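Local coordinates for single-stranded DNA-binding protein (Enterobacter phage Enc34, PDB 5ODL) that binds single-stranded DNA, probably through the OB-type fold of its family, as a DNA-binding protein of the phage, at residues 33-38 with 137-142. Numbering follows the deposited sequence.
Sequences PHLDKP and EEIYGG. With nucleotides of chain B.
His34 NE2 donates a short, nearly straight hydrogen bond (166°) to O2 of thymine DT8 of chain B, at 2.6 Å, in what is probably an OB-type single-stranded DNA-binding fold. The imidazole meets the base with its edge, C2 of the thymine lying in the ring plane, and it also stacks with the ring of Tyr39. With CG anti to the carbonyl carbon (chi1 -66°), the histidine reaches the DNA, while its neighbours Pro33 and Leu35 pack on the residues that follow helix 132-138. There the contact is modest van der Waals packing, 159 Å² in all. The pyrrolidine of Pro33 lies against the backbone of 139-141: CG approaches Ile139 O at 3.5 Å, and CD sits 3.9 Å from Gly141 N. Ile139, the first residue to leave helical geometry, turns its CG2 branch to the strand, anti to its own N, whereas the end of the CG1 arm, CD1, leads away. Leu35 also packs on Leu166 and Val169 of strand 159-173 and Ile135 of helix 132-138. Tyr140 points away from the strand, its OH hydrogen-bonded with Asp174 OD1 and Asp175 N. The leucine and isoleucine side chains cross at a slant, CD1 of Leu35 resting 3.9 Å from CG2 of Ile139 and 4.0 Å from its CB.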
ATOM      1  N   PRO A  33      -2.779   1.534  10.458  1.00 18.48           N
ATOM      2  CA  PRO A  33      -4.020   1.571   9.674  1.00 18.36           C
ATOM      3  C   PRO A  33      -4.888   2.797  10.017  1.00 19.26           C
ATOM      4  O   PRO A  33      -5.016   3.154  11.180  1.00 19.79           O
ATOM      5  CB  PRO A  33      -4.727   0.263  10.057  1.00 18.30           C
ATOM      6  CG  PRO A  33      -4.235   0.000  11.439  1.00 19.54           C
ATOM      7  CD  PRO A  33      -2.793   0.448  11.465  1.00 19.53           C
ATOM      8  N   HIS A  34      -5.441   3.428   8.989  1.00 17.75           N
ATOM      9  CA  HIS A  34      -6.458   4.461   9.142  1.00 17.70           C
ATOM     10  C   HIS A  34      -7.526   4.056   8.149  1.00 18.26           C
ATOM     11  O   HIS A  34      -7.671   4.638   7.053  1.00 17.64           O
ATOM     12  CB  HIS A  34      -5.891   5.851   8.841  1.00 20.52           C
ATOM     13  CG  HIS A  34      -4.860   6.299   9.817  1.00 23.41           C
ATOM     14  ND1 HIS A  34      -5.174   6.716  11.093  1.00 28.86           N
ATOM     15  CD2 HIS A  34      -3.519   6.396   9.708  1.00 25.20           C
ATOM     16  CE1 HIS A  34      -4.064   7.042  11.734  1.00 31.34           C
ATOM     17  NE2 HIS A  34      -3.045   6.865  10.915  1.00 29.05           N
ATOM     18  N   LEU A  35      -8.236   2.996   8.526  1.00 16.53           N
ATOM     19  CA  LEU A  35      -9.310   2.436   7.716  1.00 16.25           C
ATOM     20  C   LEU A  35     -10.680   2.666   8.314  1.00 17.01           C
ATOM     21  O   LEU A  35     -11.683   2.643   7.582  1.00 17.28           O
ATOM     22  CB  LEU A  35      -9.071   0.939   7.522  1.00 17.57           C
ATOM     23  CG  LEU A  35      -7.718   0.521   6.913  1.00 18.60           C
ATOM     24  CD1 LEU A  35      -7.604  -0.998   6.889  1.00 19.03           C
ATOM     25  CD2 LEU A  35      -7.558   1.061   5.492  1.00 20.71           C
ATOM     26  N   ASP A  36     -10.729   2.834   9.641  1.00 18.23           N
ATOM     27  CA  ASP A  36     -11.983   3.119  10.349  1.00 20.59           C
ATOM     28  C   ASP A  36     -12.457   4.581  10.128  1.00 21.68           C
ATOM     29  O   ASP A  36     -13.654   4.844   9.999  1.00 21.60           O
ATOM     30  CB  ASP A  36     -11.849   2.777  11.837  1.00 21.17           C
ATOM     31  CG  ASP A  36     -10.841   3.636  12.589  1.00 25.50           C
ATOM     32  OD1 ASP A  36      -9.816   4.111  12.017  1.00 26.02           O
ATOM     33  OD2 ASP A  36     -11.066   3.806  13.796  1.00 31.38           O
ATOM     34  N   LYS A  37     -11.496   5.506  10.101  1.00 21.53           N
ATOM     35  CA  LYS A  37     -11.708   6.938   9.949  1.00 20.62           C
ATOM     36  C   LYS A  37     -10.509   7.422   9.130  1.00 20.13           C
ATOM     37  O   LYS A  37      -9.409   6.879   9.294  1.00 20.91           O
ATOM     38  CB  LYS A  37     -11.689   7.702  11.295  1.00 25.13           C
ATOM     39  CG  LYS A  37     -12.868   7.420  12.190  1.00 33.98           C
ATOM     40  CD  LYS A  37     -12.781   8.114  13.549  1.00 39.23           C
ATOM     41  CE  LYS A  37     -14.002   7.766  14.413  1.00 47.54           C
ATOM     42  NZ  LYS A  37     -14.231   6.287  14.565  1.00 49.12           N
ATOM     43  N   PRO A  38     -10.707   8.438   8.265  1.00 17.40           N
ATOM     44  CA  PRO A  38      -9.605   8.962   7.489  1.00 18.14           C
ATOM     45  C   PRO A  38      -8.683   9.806   8.330  1.00 20.54           C
ATOM     46  O   PRO A  38      -9.080  10.277   9.413  1.00 25.32           O
ATOM     47  CB  PRO A  38     -10.294   9.793   6.406  1.00 19.44           C
ATOM     48  CG  PRO A  38     -11.598  10.220   7.029  1.00 19.88           C
ATOM     49  CD  PRO A  38     -11.994   9.070   7.926  1.00 19.16           C
ATOM     50  N   GLU A 137     -11.190  -3.135  14.761  1.00 20.46           N
ATOM     51  CA  GLU A 137     -10.889  -4.400  15.455  1.00 20.73           C
ATOM     52  C   GLU A 137     -10.254  -5.423  14.545  1.00 20.37           C
ATOM     53  O   GLU A 137      -9.339  -6.120  14.967  1.00 24.09           O
ATOM     54  CB  GLU A 137     -12.164  -4.992  16.059  1.00 22.12           C
ATOM     55  CG  GLU A 137     -12.759  -4.129  17.149  1.00 29.05           C
ATOM     56  CD  GLU A 137     -14.035  -4.708  17.750  1.00 39.94           C
ATOM     57  OE1 GLU A 137     -14.440  -4.194  18.807  1.00 53.80           O
ATOM     58  OE2 GLU A 137     -14.639  -5.665  17.191  1.00 42.64           O
ATOM     59  N   GLU A 138     -10.720  -5.508  13.299  1.00 17.76           N
ATOM     60  CA  GLU A 138     -10.210  -6.512  12.370  1.00 18.70           C
ATOM     61  C   GLU A 138      -8.752  -6.264  11.896  1.00 20.11           C
ATOM     62  O   GLU A 138      -7.936  -7.192  11.895  1.00 21.76           O
ATOM     63  CB  GLU A 138     -11.126  -6.618  11.169  1.00 18.89           C
ATOM     64  CG  GLU A 138     -10.816  -7.729  10.195  1.00 23.49           C
ATOM     65  CD  GLU A 138     -11.022  -9.104  10.798  1.00 25.60           C
ATOM     66  OE1 GLU A 138     -11.951  -9.282  11.603  1.00 26.73           O
ATOM     67  OE2 GLU A 138     -10.245 -10.001  10.454  1.00 29.86           O
ATOM     68  N   ILE A 139      -8.453  -5.041  11.483  1.00 17.75           N
ATOM     69  CA  ILE A 139      -7.152  -4.713  10.888  1.00 17.27           C
ATOM     70  C   ILE A 139      -6.412  -3.799  11.876  1.00 17.96           C
ATOM     71  O   ILE A 139      -6.578  -2.583  11.899  1.00 20.57           O
ATOM     72  CB  ILE A 139      -7.278  -4.025   9.492  1.00 16.38           C
ATOM     73  CG1 ILE A 139      -8.165  -4.794   8.502  1.00 20.28           C
ATOM     74  CG2 ILE A 139      -5.873  -3.862   8.898  1.00 18.08           C
ATOM     75  CD1 ILE A 139      -7.800  -6.214   8.237  1.00 21.79           C
ATOM     76  N   TYR A 140      -5.574  -4.419  12.695  1.00 19.61           N
ATOM     77  CA  TYR A 140      -4.840  -3.737  13.725  1.00 20.63           C
ATOM     78  C   TYR A 140      -3.365  -3.769  13.314  1.00 16.58           C
ATOM     79  O   TYR A 140      -2.878  -4.723  12.664  1.00 19.90           O
ATOM     80  CB  TYR A 140      -5.065  -4.373  15.117  1.00 19.16           C
ATOM     81  CG  TYR A 140      -4.752  -5.864  15.149  1.00 19.10           C
ATOM     82  CD1 TYR A 140      -5.713  -6.796  14.830  1.00 18.02           C
ATOM     83  CD2 TYR A 140      -3.460  -6.324  15.442  1.00 21.05           C
ATOM     84  CE1 TYR A 140      -5.432  -8.145  14.781  1.00 20.40           C
ATOM     85  CE2 TYR A 140      -3.166  -7.680  15.429  1.00 20.37           C
ATOM     86  CZ  TYR A 140      -4.155  -8.593  15.107  1.00 20.39           C
ATOM     87  OH  TYR A 140      -3.879  -9.928  15.061  1.00 23.05           O
ATOM     88  N   GLY A 141      -2.649  -2.738  13.728  1.00 19.14           N
ATOM     89  CA  GLY A 141      -1.211  -2.656  13.448  1.00 20.81           C
ATOM     90  C   GLY A 141      -0.529  -3.879  14.053  1.00 21.62           C
ATOM     91  O   GLY A 141      -0.678  -4.140  15.241  1.00 24.57           O
ATOM     92  N   GLY A 142       0.190  -4.623  13.221  1.00 19.85           N
ATOM     93  CA  GLY A 142       0.839  -5.869  13.597  1.00 20.78           C
ATOM     94  C   GLY A 142       0.254  -7.104  12.951  1.00 20.71           C
ATOM     95  O   GLY A 142       0.919  -8.134  12.875  1.00 19.83           O
TER
ATOM     96  P    DT B   8       4.607  12.103  11.592  1.00 82.19           P
ATOM     97  OP1  DT B   8       3.663  13.113  11.039  1.00 90.09           O
ATOM     98  OP2  DT B   8       5.894  12.553  12.187  1.00 85.67           O
ATOM     99  O5'  DT B   8       3.839  11.233  12.682  1.00 71.26           O
ATOM    100  C5'  DT B   8       2.787  11.788  13.500  1.00 80.69           C
ATOM    101  C4'  DT B   8       1.971  10.679  14.122  1.00 80.48           C
ATOM    102  O4'  DT B   8       0.914  10.282  13.212  1.00 73.68           O
ATOM    103  C3'  DT B   8       2.752   9.402  14.442  1.00 86.06           C
ATOM    104  O3'  DT B   8       2.296   8.789  15.648  1.00 95.60           O
ATOM    105  C2'  DT B   8       2.458   8.496  13.261  1.00 72.97           C
ATOM    106  C1'  DT B   8       1.056   8.912  12.850  1.00 66.12           C
ATOM    107  N1   DT B   8       0.815   8.795  11.395  1.00 55.30           N
ATOM    108  C2   DT B   8      -0.017   7.791  10.952  1.00 48.58           C
ATOM    109  O2   DT B   8      -0.595   7.025  11.703  1.00 42.08           O
ATOM    110  N3   DT B   8      -0.176   7.739   9.585  1.00 47.16           N
ATOM    111  C4   DT B   8       0.413   8.565   8.643  1.00 49.17           C
ATOM    112  O4   DT B   8       0.175   8.398   7.446  1.00 46.49           O
ATOM    113  C5   DT B   8       1.292   9.583   9.181  1.00 46.89           C
ATOM    114  C7   DT B   8       1.982  10.522   8.241  1.00 44.34           C
ATOM    115  C6   DT B   8       1.447   9.644  10.511  1.00 57.19           C
TER